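Local atomic coordinates of WbbZ protein (Klebsiella pneumoniae subsp. pneumoniae NTUH-K2044, PDB entry 6X1L), a protein that is of unknown function but belongs to the polysaccharide pyruvyl transferase family, and so may transfer pyruvyl groups to surface polysaccharides. Residues 23-27 / 51-56; 93-99 / 116-121. All coordinates share one frame. Numbering follows the deposited sequence.

Interactions 1 and 2 are two strand pairings in the same six-stranded parallel sheet, whose order is 53-55, 23-27, 67-71, 98-104, 120-124, 144-146. Interaction 1 forms one edge of the sheet; strand 67-71 lies between it and interaction 2, and the two centres are about 15 Å apart. In sequence they follow one another, each pairing the strands of its own beta-alpha-beta unit. They touch through the turn that leads into strand 98-104: Phe96 CE2 lies 3.7 Å from Val25 CB, Phe96 CZ is 4.1 Å from Tyr56 CD1, and Lys95 NZ approaches Tyr56 OH at 3.3 Å, a weak hydrogen bond.

Interaction 1: residues 23-27 / 51-56; sequences RFVYK and LTYIPY
Residues 23-27 and 53-55 are extended, parallel strands, axes 4.7 Å apart and crossing at -36°. Val25 pairs with Ile54 and Tyr26 with Pro55, both CA pairs 5.0 Å apart. Three backbone hydrogen bonds fix this register: Ile54 N to Phe24 O (2.9 Å), Tyr26 N to Ile54 O (3.0 Å) and Tyr56 N to Tyr26 O (2.9 Å). Pro55, lacking an amide hydrogen, fits because the donors are Ile54 and Tyr56. On one face, the edge of the Tyr26 ring (chi1 t) meets the Tyr53 face (chi1 p), T-shaped, with centroids 5.8 Å apart and planes at 74°. On the other, Ile54 (chi1 p, chi2 t) brings its CD1 to 3.7 Å from Val25 CG2 and over one face of the Arg23 guanidinium, 3.5 Å from Arg23 CZ; Arg23 salt-bridges Asp67. Val25 CG1 lies 4.0 Å from Tyr56 CB. In this beta-alpha-beta unit, connecting helix 33-48 covers the tyrosine face through Phe46, Phe24 packs on helix 6-21, and strand 67-71 continues the sheet beyond 23-27.

Interaction 2: residues 93-99 / 116-121; sequences IGKFHKV and NIDKFV
Segment 93-99 leaves helix 84-92 with helical backbone angles at 93-95, then turns through Phe96 and His97 into strand 98-104. Ile93 (chi1 t) faces residues 116-121: its CD1 lies 3.7 Å from Phe120 CE1, and its CG1 is 4.0 Å from Lys119 CD. Its carbonyl accepts a hydrogen bond from Lys119, NZ to Ile93 O 2.9 Å. The Lys119 chain (m, t, p, t) reaches into the turn, bringing Lys119 NZ to 4.0 Å from Gly94 CA, and the same ammonium donates to Phe96 O at 2.8 Å. One lysine thus ties together two carbonyls of the turn. The Phe96 ring leads away, to Tyr62 and strand 67-71. Beyond it, His97 O lies 3.5 Å from Lys119 CE.

The parallel pairing, seen at Val99 with Phe120, belongs to a beta-alpha-beta unit in which helix 110-115 joins strand 98-104 to 120-124. Just after that helix, Asn116 O accepts from both Lys119 N and Phe120 N, each at 3.1 Å, closing the turn before the second strand. Lys98 (m, m, t, t) curls back so that NZ donates to Asp118 O in a very short bond of 2.4 Å. Val99 pairs with Phe120, CA atoms 5.1 Å apart, and brackets it with two nearly straight hydrogen bonds, Val99 N to Lys119 O and Val121 N to Val99 O, both 2.9 Å. On the face bearing these two side chains, Val99 CG1 meets the edge of the Phe120 ring at CE1, 3.6 Å away, and Phe113 of helix 110-115 also contacts that ring.

Interaction 1: residues 23-27 / 51-56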
loop_
_atom_site.group_PDB
_atom_site.type_symbol
_atom_site.label_atom_id
_atom_site.label_comp_id
_atom_site.label_asym_id
_atom_site.label_seq_id
_atom_site.Cartn_x
_atom_site.Cartn_y
_atom_site.Cartn_z
ATOM N N ARG A 23 30.658 -10.045 -5.091
ATOM C CA ARG A 23 29.450 -9.380 -5.554
ATOM C C ARG A 23 28.263 -9.814 -4.702
ATOM O O ARG A 23 28.209 -10.939 -4.196
ATOM C CB ARG A 23 29.188 -9.670 -7.032
ATOM C CG ARG A 23 28.408 -10.931 -7.294
ATOM C CD ARG A 23 28.049 -11.071 -8.759
ATOM N NE ARG A 23 27.412 -12.356 -9.023
ATOM C CZ ARG A 23 26.988 -12.748 -10.217
ATOM N NH1 ARG A 23 27.127 -11.951 -11.267
ATOM N NH2 ARG A 23 26.421 -13.938 -10.359
ATOM N N PHE A 24 27.317 -8.895 -4.529
ATOM C CA PHE A 24 26.194 -9.108 -3.628
ATOM C C PHE A 24 25.023 -9.726 -4.383
ATOM O O PHE A 24 24.611 -9.216 -5.430
ATOM C CB PHE A 24 25.756 -7.791 -2.984
ATOM C CG PHE A 24 26.738 -7.232 -1.994
ATOM C CD1 PHE A 24 27.892 -7.926 -1.656
ATOM C CD2 PHE A 24 26.498 -6.008 -1.388
ATOM C CE1 PHE A 24 28.784 -7.405 -0.745
ATOM C CE2 PHE A 24 27.388 -5.484 -0.471
ATOM C CZ PHE A 24 28.532 -6.182 -0.151
ATOM N N VAL A 25 24.497 -10.823 -3.849
ATOM C CA VAL A 25 23.238 -11.410 -4.295
ATOM C C VAL A 25 22.245 -11.195 -3.163
ATOM O O VAL A 25 22.410 -11.759 -2.073
ATOM C CB VAL A 25 23.382 -12.898 -4.633
ATOM C CG1 VAL A 25 22.055 -13.457 -5.127
ATOM C CG2 VAL A 25 24.485 -13.111 -5.663
ATOM N N TYR A 26 21.222 -10.378 -3.402
ATOM C CA TYR A 26 20.361 -9.884 -2.336
ATOM C C TYR A 26 18.992 -10.546 -2.390
ATOM O O TYR A 26 18.356 -10.589 -3.449
ATOM C CB TYR A 26 20.215 -8.361 -2.415
ATOM C CG TYR A 26 19.214 -7.788 -1.433
ATOM C CD1 TYR A 26 19.474 -7.786 -0.071
ATOM C CD2 TYR A 26 18.010 -7.242 -1.873
ATOM C CE1 TYR A 26 18.567 -7.263 0.831
ATOM C CE2 TYR A 26 17.095 -6.714 -0.978
ATOM C CZ TYR A 26 17.380 -6.727 0.372
ATOM O OH TYR A 26 16.479 -6.207 1.270
ATOM N N LYS A 27 18.544 -11.055 -1.243
ATOM C CA LYS A 27 17.194 -11.580 -1.069
ATOM C C LYS A 27 16.512 -10.769 0.023
ATOM O O LYS A 27 16.905 -10.845 1.194
ATOM C CB LYS A 27 17.204 -13.063 -0.708
ATOM C CG LYS A 27 15.800 -13.645 -0.562
ATOM C CD LYS A 27 15.041 -13.560 -1.881
ATOM C CE LYS A 27 13.554 -13.876 -1.715
ATOM N NZ LYS A 27 12.817 -12.793 -1.000
ATOM N N LEU A 51 26.642 0.723 -3.409
ATOM C CA LEU A 51 26.734 -0.732 -3.353
ATOM C C LEU A 51 25.796 -1.326 -4.396
ATOM O O LEU A 51 24.571 -1.280 -4.239
ATOM C CB LEU A 51 26.394 -1.242 -1.955
ATOM C CG LEU A 51 27.308 -0.745 -0.836
ATOM C CD1 LEU A 51 26.775 -1.200 0.509
ATOM C CD2 LEU A 51 28.728 -1.239 -1.051
ATOM N N THR A 52 26.367 -1.882 -5.458
ATOM C CA THR A 52 25.568 -2.569 -6.459
ATOM C C THR A 52 25.289 -4.000 -6.018
ATOM O O THR A 52 26.054 -4.603 -5.260
ATOM C CB THR A 52 26.271 -2.566 -7.817
ATOM O OG1 THR A 52 27.525 -3.247 -7.708
ATOM C CG2 THR A 52 26.515 -1.136 -8.283
ATOM N N TYR A 53 24.174 -4.540 -6.501
ATOM C CA TYR A 53 23.757 -5.885 -6.143
ATOM C C TYR A 53 22.997 -6.487 -7.314
ATOM O O TYR A 53 22.570 -5.783 -8.232
ATOM C CB TYR A 53 22.885 -5.887 -4.880
ATOM C CG TYR A 53 21.559 -5.164 -5.050
ATOM C CD1 TYR A 53 21.473 -3.785 -4.894
ATOM C CD2 TYR A 53 20.397 -5.861 -5.366
ATOM C CE1 TYR A 53 20.267 -3.120 -5.051
ATOM C CE2 TYR A 53 19.183 -5.200 -5.525
ATOM C CZ TYR A 53 19.128 -3.832 -5.364
ATOM O OH TYR A 53 17.935 -3.168 -5.515
ATOM N N ILE A 54 22.846 -7.807 -7.277
ATOM C CA ILE A 54 21.956 -8.497 -8.202
ATOM C C ILE A 54 20.886 -9.178 -7.360
ATOM O O ILE A 54 21.199 -9.746 -6.302
ATOM C CB ILE A 54 22.709 -9.496 -9.097
ATOM C CG1 ILE A 54 23.406 -10.570 -8.259
ATOM C CG2 ILE A 54 23.714 -8.772 -9.981
ATOM C CD1 ILE A 54 23.851 -11.769 -9.062
ATOM N N PRO A 55 19.618 -9.118 -7.760
ATOM C CA PRO A 55 18.570 -9.761 -6.962
ATOM C C PRO A 55 18.656 -11.274 -7.073
ATOM O O PRO A 55 18.964 -11.820 -8.136
ATOM C CB PRO A 55 17.271 -9.221 -7.575
ATOM C CG PRO A 55 17.640 -8.877 -8.983
ATOM C CD PRO A 55 19.074 -8.414 -8.935
ATOM N N TYR A 56 18.393 -11.949 -5.958
ATOM C CA TYR A 56 18.394 -13.405 -5.957
ATOM C C TYR A 56 17.334 -13.931 -6.912
ATOM O O TYR A 56 16.164 -13.537 -6.842
ATOM C CB TYR A 56 18.144 -13.937 -4.546
ATOM C CG TYR A 56 17.990 -15.442 -4.490
ATOM C CD1 TYR A 56 19.100 -16.268 -4.368
ATOM C CD2 TYR A 56 16.736 -16.036 -4.566
ATOM C CE1 TYR A 56 18.964 -17.644 -4.323
ATOM C CE2 TYR A 56 16.590 -17.409 -4.525
ATOM C CZ TYR A 56 17.707 -18.209 -4.403
ATOM O OH TYR A 56 17.564 -19.577 -4.357
#

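Interaction 2: residues 93-99 / 116-121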
loop_
_atom_site.group_PDB
_atom_site.type_symbol
_atom_site.label_atom_id
_atom_site.label_comp_id
_atom_site.label_asym_id
_atom_site.label_seq_id
_atom_site.Cartn_x
_atom_site.Cartn_y
_atom_site.Cartn_z
ATOM N N ILE A 93 22.579 -22.102 1.320
ATOM C CA ILE A 93 23.856 -21.759 1.945
ATOM C C ILE A 93 25.032 -22.320 1.151
ATOM O O ILE A 93 26.115 -21.723 1.126
ATOM C CB ILE A 93 23.871 -22.253 3.409
ATOM C CG1 ILE A 93 25.184 -21.886 4.107
ATOM C CG2 ILE A 93 23.621 -23.752 3.476
ATOM C CD1 ILE A 93 25.115 -20.602 4.898
ATOM N N GLY A 94 24.842 -23.460 0.481
ATOM C CA GLY A 94 25.929 -24.078 -0.258
ATOM C C GLY A 94 26.287 -23.373 -1.550
ATOM O O GLY A 94 27.378 -23.598 -2.084
ATOM N N LYS A 95 25.396 -22.518 -2.060
ATOM C CA LYS A 95 25.629 -21.851 -3.336
ATOM C C LYS A 95 26.620 -20.698 -3.241
ATOM O O LYS A 95 27.195 -20.313 -4.265
ATOM C CB LYS A 95 24.315 -21.308 -3.905
ATOM C CG LYS A 95 23.233 -22.338 -4.176
ATOM C CD LYS A 95 21.978 -21.647 -4.702
ATOM C CE LYS A 95 20.832 -22.623 -4.913
ATOM N NZ LYS A 95 19.615 -21.930 -5.424
ATOM N N PHE A 96 26.823 -20.130 -2.056
ATOM C CA PHE A 96 27.557 -18.882 -1.918
ATOM C C PHE A 96 28.813 -19.067 -1.073
ATOM O O PHE A 96 28.956 -20.041 -0.328
ATOM C CB PHE A 96 26.668 -17.793 -1.302
ATOM C CG PHE A 96 25.412 -17.525 -2.086
ATOM C CD1 PHE A 96 24.234 -18.191 -1.784
ATOM C CD2 PHE A 96 25.413 -16.618 -3.133
ATOM C CE1 PHE A 96 23.076 -17.949 -2.508
ATOM C CE2 PHE A 96 24.258 -16.373 -3.861
ATOM C CZ PHE A 96 23.090 -17.042 -3.546
ATOM N N HIS A 97 29.729 -18.104 -1.210
ATOM C CA HIS A 97 30.948 -18.105 -0.407
ATOM C C HIS A 97 30.646 -17.762 1.047
ATOM O O HIS A 97 31.191 -18.388 1.967
ATOM C CB HIS A 97 31.955 -17.118 -0.999
ATOM C CG HIS A 97 33.218 -16.984 -0.206
ATOM N ND1 HIS A 97 33.493 -15.883 0.575
ATOM C CD2 HIS A 97 34.285 -17.809 -0.081
ATOM C CE1 HIS A 97 34.671 -16.036 1.151
ATOM N NE2 HIS A 97 35.173 -17.196 0.769
ATOM N N LYS A 98 29.786 -16.770 1.269
ATOM C CA LYS A 98 29.351 -16.364 2.597
ATOM C C LYS A 98 27.869 -16.026 2.540
ATOM O O LYS A 98 27.316 -15.750 1.472
ATOM C CB LYS A 98 30.123 -15.142 3.116
ATOM C CG LYS A 98 31.607 -15.355 3.324
ATOM C CD LYS A 98 31.862 -16.317 4.464
ATOM C CE LYS A 98 33.349 -16.461 4.732
ATOM N NZ LYS A 98 33.595 -17.459 5.802
ATOM N N VAL A 99 27.231 -16.048 3.704
ATOM C CA VAL A 99 25.866 -15.563 3.860
ATOM C C VAL A 99 25.894 -14.464 4.909
ATOM O O VAL A 99 26.235 -14.712 6.075
ATOM C CB VAL A 99 24.886 -16.678 4.245
ATOM C CG1 VAL A 99 23.573 -16.077 4.733
ATOM C CG2 VAL A 99 24.633 -17.580 3.051
ATOM N N ASN A 116 27.011 -23.812 10.676
ATOM C CA ASN A 116 27.369 -22.970 9.539
ATOM C C ASN A 116 28.194 -21.768 9.985
ATOM O O ASN A 116 28.173 -20.718 9.336
ATOM C CB ASN A 116 26.121 -22.507 8.784
ATOM C CG ASN A 116 25.262 -23.663 8.313
ATOM O OD1 ASN A 116 25.571 -24.314 7.315
ATOM N ND2 ASN A 116 24.177 -23.926 9.031
ATOM N N ILE A 117 28.929 -21.909 11.091
ATOM C CA ILE A 117 29.659 -20.779 11.662
ATOM C C ILE A 117 30.720 -20.258 10.697
ATOM O O ILE A 117 31.061 -19.069 10.723
ATOM C CB ILE A 117 30.268 -21.184 13.022
ATOM C CG1 ILE A 117 30.859 -19.969 13.745
ATOM C CG2 ILE A 117 31.320 -22.274 12.847
ATOM C CD1 ILE A 117 31.224 -20.236 15.192
ATOM N N ASP A 118 31.243 -21.114 9.817
ATOM C CA ASP A 118 32.295 -20.695 8.901
ATOM C C ASP A 118 31.777 -19.935 7.687
ATOM O O ASP A 118 32.582 -19.368 6.944
ATOM C CB ASP A 118 33.111 -21.907 8.441
ATOM C CG ASP A 118 34.170 -22.312 9.453
ATOM O OD1 ASP A 118 33.847 -23.072 10.390
ATOM O OD2 ASP A 118 35.325 -21.858 9.315
ATOM N N LYS A 119 30.466 -19.896 7.464
ATOM C CA LYS A 119 29.916 -19.165 6.333
ATOM C C LYS A 119 29.040 -17.987 6.724
ATOM O O LYS A 119 28.804 -17.115 5.880
ATOM C CB LYS A 119 29.109 -20.108 5.427
ATOM C CG LYS A 119 29.835 -21.408 5.115
ATOM C CD LYS A 119 29.214 -22.140 3.941
ATOM C CE LYS A 119 29.482 -21.412 2.638
ATOM N NZ LYS A 119 28.961 -22.179 1.475
ATOM N N PHE A 120 28.581 -17.917 7.972
ATOM C CA PHE A 120 27.653 -16.885 8.414
ATOM C C PHE A 120 28.391 -15.639 8.882
ATOM O O PHE A 120 29.376 -15.722 9.620
ATOM C CB PHE A 120 26.776 -17.397 9.559
ATOM C CG PHE A 120 25.526 -18.089 9.116
ATOM C CD1 PHE A 120 24.918 -17.763 7.918
ATOM C CD2 PHE A 120 24.946 -19.060 9.914
ATOM C CE1 PHE A 120 23.758 -18.401 7.522
ATOM C CE2 PHE A 120 23.789 -19.700 9.525
ATOM C CZ PHE A 120 23.195 -19.373 8.329
ATOM N N VAL A 121 27.894 -14.482 8.456
ATOM C CA VAL A 121 28.235 -13.199 9.057
ATOM C C VAL A 121 26.917 -12.599 9.525
ATOM O O VAL A 121 26.053 -12.269 8.701
ATOM C CB VAL A 121 28.970 -12.272 8.082
ATOM C CG1 VAL A 121 29.294 -10.948 8.756
ATOM C CG2 VAL A 121 30.245 -12.942 7.579
#